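Local coordinates for putative exported protein (Bacteroides fragilis NCTC 9343, PDB 3IEE) that is of unknown function but is all-alpha, probably exported and perhaps lipid-modified, with a DUF3829-like C-terminal domain, at residues 203-206 and 207-211; 237-240 and 241-245. All coordinates share one frame; numbering follows the deposited sequence.

Overall arrangement
Interaction 1 (203-206 with 207-211) and interaction 2 (237-240 with 241-245) are each local, one inside helix 197-215 and the other inside helix 224-247. These two helices follow one another in the chain, and both contacts fall within the range of the DUF3829-like C-terminal family. Their centres lie about 10 Å apart, and their side chains meet directly: Val204 CG2 is 3.4 Å from Val244 CG1, and Leu207 CD2 is 3.7 Å from Ile241 CG1. Helix 169-189 packs against both. The apolar flanks therefore join in one helical-bundle interior, whereas Lys209 and Lys242 are exposed.

Interaction 1: residues 203-206 and 207-211; sequences KVAE and LTKQL
Lys203 O accepts a hydrogen bond from Leu207 N, one turn on, at 2.9 Å. The lysine side chain, folded round chi2 and chi3, brings NZ back to Glu206 OE1 at 3.0 Å, a salt bridge in which NZ approaches OE1 from the syn side, 23° out of the carboxylate plane. At Val204 one carbonyl oxygen takes two donors: Thr208 N at 2.8 Å, and Thr208 OG1 at 2.9 Å. They reach it from opposite faces of the carbonyl plane, the hydroxyl 36° above it. Thr208 chi1 of -62° sets OG1 beside its own backbone N, from where it can turn back to the preceding helical turn. The hydroxyl bond is thus added to the ordinary i to i+4 backbone bonding of an alpha-helix in an all-alpha bundle; Leu207 touches Phe240 of helix 224-247. Ala205 O accepts a hydrogen bond from Lys209 N, and the bent lysine chain curls over that carbonyl, with CE 3.7 Å from Ala205 O. Glu206 O takes Gln210 N, while a water joins the two side chains, 2.8 Å from Glu206 OE1 and 2.9 Å from Gln210 NE2. The other end of that amide, Gln210 OE1, is hydrogen-bonded to Thr181 OG1 of helix 169-189.

Interaction 2: residues 237-240 and 241-245; sequences VETF and IKQVK
Phe240 and Val244, one helical turn apart, meet in a CH-pi contact: Val244 CG2 stands over one face of the ring, 3.9 Å from its centroid and 25° off the normal. The methyl is displaced toward the rim, which explains why its nearest ring atom is Phe240 CE1, at 3.6 Å. This is i to i+4 packing on an alpha-helix of the helical bundle, and the same flank faces two neighbours: Phe240 touches Met182 and Ile185 of helix 169-189, and Val244 touches Ile200 of helix 197-215. With Phe240 chi1 at 178°, the ring swings away from its own backbone N and lies alongside the next turn, where the valine branch can reach it. Val237 and Ile241 repeat the spacing with aliphatic groups, their side chains crossing at an angle, with Val237 CG1 4.1 Å from Ile241 CD1. The backbone bonds Ile241 N to Val237 O and Val244 N to Phe240 O span the same two pairs. On another flank Glu238 extends while Lys242 bends at chi3, bringing CE to 4.0 Å from Glu238 CG. Glu238 OE2 and Lys242 NZ form a long salt bridge at 4.0 Å, whereas Glu238 OE1 makes its stronger one with Lys215 NZ. The aliphatic part of Gln243 lies against the preceding turn, with CG 3.3 Å from Thr239 O.

Interaction 1: residues 203-206 and 207-211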
loop_
_atom_site.group_PDB
_atom_site.type_symbol
_atom_site.label_atom_id
_atom_site.label_comp_id
_atom_site.label_asym_id
_atom_site.label_seq_id
_atom_site.Cartn_x
_atom_site.Cartn_y
_atom_site.Cartn_z
ATOM N N LYS A 203 2.141 -12.362 4.082
ATOM C CA LYS A 203 3.029 -11.438 3.389
ATOM C C LYS A 203 4.458 -11.446 3.980
ATOM O O LYS A 203 5.429 -11.271 3.238
ATOM C CB LYS A 203 2.475 -10.014 3.387
ATOM C CG LYS A 203 1.177 -9.852 2.608
ATOM C CD LYS A 203 1.316 -10.125 1.123
ATOM C CE LYS A 203 1.843 -8.910 0.342
ATOM N NZ LYS A 203 1.849 -9.155 -1.140
ATOM N N VAL A 204 4.583 -11.647 5.291
ATOM C CA VAL A 204 5.901 -11.824 5.929
ATOM C C VAL A 204 6.580 -13.081 5.410
ATOM O O VAL A 204 7.814 -13.106 5.128
ATOM C CB VAL A 204 5.803 -11.839 7.455
ATOM C CG1 VAL A 204 7.143 -12.298 8.048
ATOM C CG2 VAL A 204 5.352 -10.459 7.965
ATOM N N ALA A 205 5.791 -14.128 5.165
ATOM C CA ALA A 205 6.346 -15.350 4.587
ATOM C C ALA A 205 6.793 -15.110 3.143
ATOM O O ALA A 205 7.814 -15.641 2.714
ATOM C CB ALA A 205 5.282 -16.513 4.672
ATOM N N GLU A 206 6.071 -14.284 2.383
ATOM C CA GLU A 206 6.511 -13.914 1.015
ATOM C C GLU A 206 7.805 -13.134 1.083
ATOM O O GLU A 206 8.745 -13.383 0.299
ATOM C CB GLU A 206 5.488 -13.055 0.297
ATOM C CG GLU A 206 4.220 -13.782 -0.082
ATOM C CD GLU A 206 3.169 -12.849 -0.690
ATOM O OE1 GLU A 206 3.498 -11.681 -1.081
ATOM O OE2 GLU A 206 1.994 -13.311 -0.749
ATOM N N LEU A 207 7.838 -12.165 1.990
ATOM C CA LEU A 207 9.041 -11.349 2.166
ATOM C C LEU A 207 10.237 -12.237 2.510
ATOM O O LEU A 207 11.356 -12.046 2.010
ATOM C CB LEU A 207 8.798 -10.257 3.188
ATOM C CG LEU A 207 9.953 -9.240 3.351
ATOM C CD1 LEU A 207 10.421 -8.591 2.045
ATOM C CD2 LEU A 207 9.534 -8.195 4.384
ATOM N N THR A 208 10.002 -13.191 3.399
ATOM C CA THR A 208 11.063 -14.135 3.780
ATOM C C THR A 208 11.592 -14.948 2.571
ATOM O O THR A 208 12.791 -15.078 2.403
ATOM C CB THR A 208 10.587 -15.032 4.902
ATOM O OG1 THR A 208 10.281 -14.238 6.067
ATOM C CG2 THR A 208 11.658 -16.086 5.248
ATOM N N LYS A 209 10.677 -15.473 1.733
ATOM C CA LYS A 209 11.069 -16.144 0.507
ATOM C C LYS A 209 11.873 -15.228 -0.407
ATOM O O LYS A 209 12.879 -15.665 -0.993
ATOM C CB LYS A 209 9.849 -16.665 -0.258
ATOM C CG LYS A 209 9.187 -17.836 0.399
ATOM C CD LYS A 209 7.827 -18.170 -0.303
ATOM C CE LYS A 209 6.663 -18.506 0.718
ATOM N NZ LYS A 209 5.365 -17.662 0.561
ATOM N N GLN A 210 11.447 -13.957 -0.542
ATOM C CA GLN A 210 12.202 -12.999 -1.350
ATOM C C GLN A 210 13.613 -12.803 -0.775
ATOM O O GLN A 210 14.630 -12.731 -1.497
ATOM C CB GLN A 210 11.424 -11.659 -1.450
ATOM C CG GLN A 210 10.134 -11.843 -2.256
ATOM C CD GLN A 210 9.104 -10.800 -2.047
ATOM O OE1 GLN A 210 9.334 -9.759 -1.427
ATOM N NE2 GLN A 210 7.902 -11.109 -2.533
ATOM N N LEU A 211 13.692 -12.675 0.547
ATOM C CA LEU A 211 14.985 -12.456 1.200
ATOM C C LEU A 211 15.903 -13.678 1.012
ATOM O O LEU A 211 17.068 -13.512 0.684
ATOM C CB LEU A 211 14.814 -12.109 2.671
ATOM C CG LEU A 211 16.077 -11.903 3.474
ATOM C CD1 LEU A 211 16.962 -10.853 2.827
ATOM C CD2 LEU A 211 15.711 -11.516 4.936
HETATM O O HOH W 1 5.090 -10.437 -2.975
HETATM O O HOH W 2 7.689 -14.550 -2.575
#

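Interaction 2: residues 237-240 and 241-245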
loop_
_atom_site.group_PDB
_atom_site.type_symbol
_atom_site.label_atom_id
_atom_site.label_comp_id
_atom_site.label_asym_id
_atom_site.label_seq_id
_atom_site.Cartn_x
_atom_site.Cartn_y
_atom_site.Cartn_z
ATOM N N VAL A 237 16.080 -5.562 5.868
ATOM C CA VAL A 237 14.883 -6.352 5.582
ATOM C C VAL A 237 14.698 -7.427 6.645
ATOM O O VAL A 237 13.609 -7.640 7.165
ATOM C CB VAL A 237 14.903 -6.981 4.173
ATOM C CG1 VAL A 237 13.688 -7.924 4.019
ATOM C CG2 VAL A 237 14.994 -5.888 3.096
ATOM N N GLU A 238 15.768 -8.107 6.991
ATOM C CA GLU A 238 15.731 -9.116 8.020
ATOM C C GLU A 238 15.287 -8.526 9.376
ATOM O O GLU A 238 14.444 -9.106 10.073
ATOM C CB GLU A 238 17.063 -9.816 8.074
ATOM C CG GLU A 238 17.067 -10.976 9.068
ATOM C CD GLU A 238 18.068 -12.049 8.775
ATOM O OE1 GLU A 238 18.674 -12.067 7.704
ATOM O OE2 GLU A 238 18.256 -12.913 9.664
ATOM N N THR A 239 15.819 -7.359 9.726
ATOM C CA THR A 239 15.372 -6.648 10.935
ATOM C C THR A 239 13.881 -6.340 10.896
ATOM O O THR A 239 13.154 -6.475 11.898
ATOM C CB THR A 239 16.186 -5.345 11.070
ATOM O OG1 THR A 239 17.553 -5.728 11.262
ATOM C CG2 THR A 239 15.711 -4.446 12.223
ATOM N N PHE A 240 13.428 -5.916 9.733
ATOM C CA PHE A 240 12.012 -5.594 9.533
ATOM C C PHE A 240 11.118 -6.834 9.736
ATOM O O PHE A 240 10.109 -6.786 10.441
ATOM C CB PHE A 240 11.825 -5.015 8.146
ATOM C CG PHE A 240 10.407 -4.683 7.817
ATOM C CD1 PHE A 240 9.557 -5.607 7.183
ATOM C CD2 PHE A 240 9.931 -3.427 8.072
ATOM C CE1 PHE A 240 8.217 -5.251 6.836
ATOM C CE2 PHE A 240 8.634 -3.084 7.746
ATOM C CZ PHE A 240 7.792 -3.968 7.122
ATOM N N ILE A 241 11.515 -7.945 9.125
ATOM C CA ILE A 241 10.774 -9.194 9.278
ATOM C C ILE A 241 10.644 -9.563 10.751
ATOM O O ILE A 241 9.557 -9.922 11.235
ATOM C CB ILE A 241 11.436 -10.337 8.499
ATOM C CG1 ILE A 241 11.343 -10.131 6.970
ATOM C CG2 ILE A 241 10.880 -11.758 8.944
ATOM C CD1 ILE A 241 12.277 -11.060 6.235
ATOM N N LYS A 242 11.743 -9.463 11.475
ATOM C CA LYS A 242 11.761 -9.823 12.896
ATOM C C LYS A 242 10.857 -8.863 13.725
ATOM O O LYS A 242 10.156 -9.303 14.651
ATOM C CB LYS A 242 13.193 -9.889 13.420
ATOM C CG LYS A 242 13.933 -11.104 12.849
ATOM C CD LYS A 242 15.355 -11.416 13.424
ATOM C CE LYS A 242 16.437 -10.468 12.939
ATOM N NZ LYS A 242 17.848 -10.995 13.134
ATOM N N GLN A 243 10.885 -7.584 13.396
ATOM C CA GLN A 243 10.029 -6.597 14.077
ATOM C C GLN A 243 8.545 -6.894 13.799
ATOM O O GLN A 243 7.716 -6.790 14.693
ATOM C CB GLN A 243 10.370 -5.186 13.615
ATOM C CG GLN A 243 11.691 -4.620 14.142
ATOM C CD GLN A 243 11.787 -3.092 13.874
ATOM O OE1 GLN A 243 11.028 -2.515 13.064
ATOM N NE2 GLN A 243 12.686 -2.438 14.582
ATOM N N VAL A 244 8.202 -7.258 12.563
ATOM C CA VAL A 244 6.798 -7.506 12.231
ATOM C C VAL A 244 6.355 -8.728 13.021
ATOM O O VAL A 244 5.272 -8.721 13.588
ATOM C CB VAL A 244 6.526 -7.724 10.739
ATOM C CG1 VAL A 244 5.017 -8.170 10.502
ATOM C CG2 VAL A 244 6.895 -6.472 9.917
ATOM N N LYS A 245 7.199 -9.756 13.071
ATOM C CA LYS A 245 6.866 -10.937 13.885
ATOM C C LYS A 245 6.624 -10.634 15.364
ATOM O O LYS A 245 5.679 -11.150 15.965
ATOM C CB LYS A 245 7.945 -11.990 13.709
ATOM C CG LYS A 245 7.839 -12.657 12.378
ATOM C CD LYS A 245 8.889 -13.713 12.290
ATOM C CE LYS A 245 8.875 -14.379 10.967
ATOM N NZ LYS A 245 10.214 -14.980 10.797
#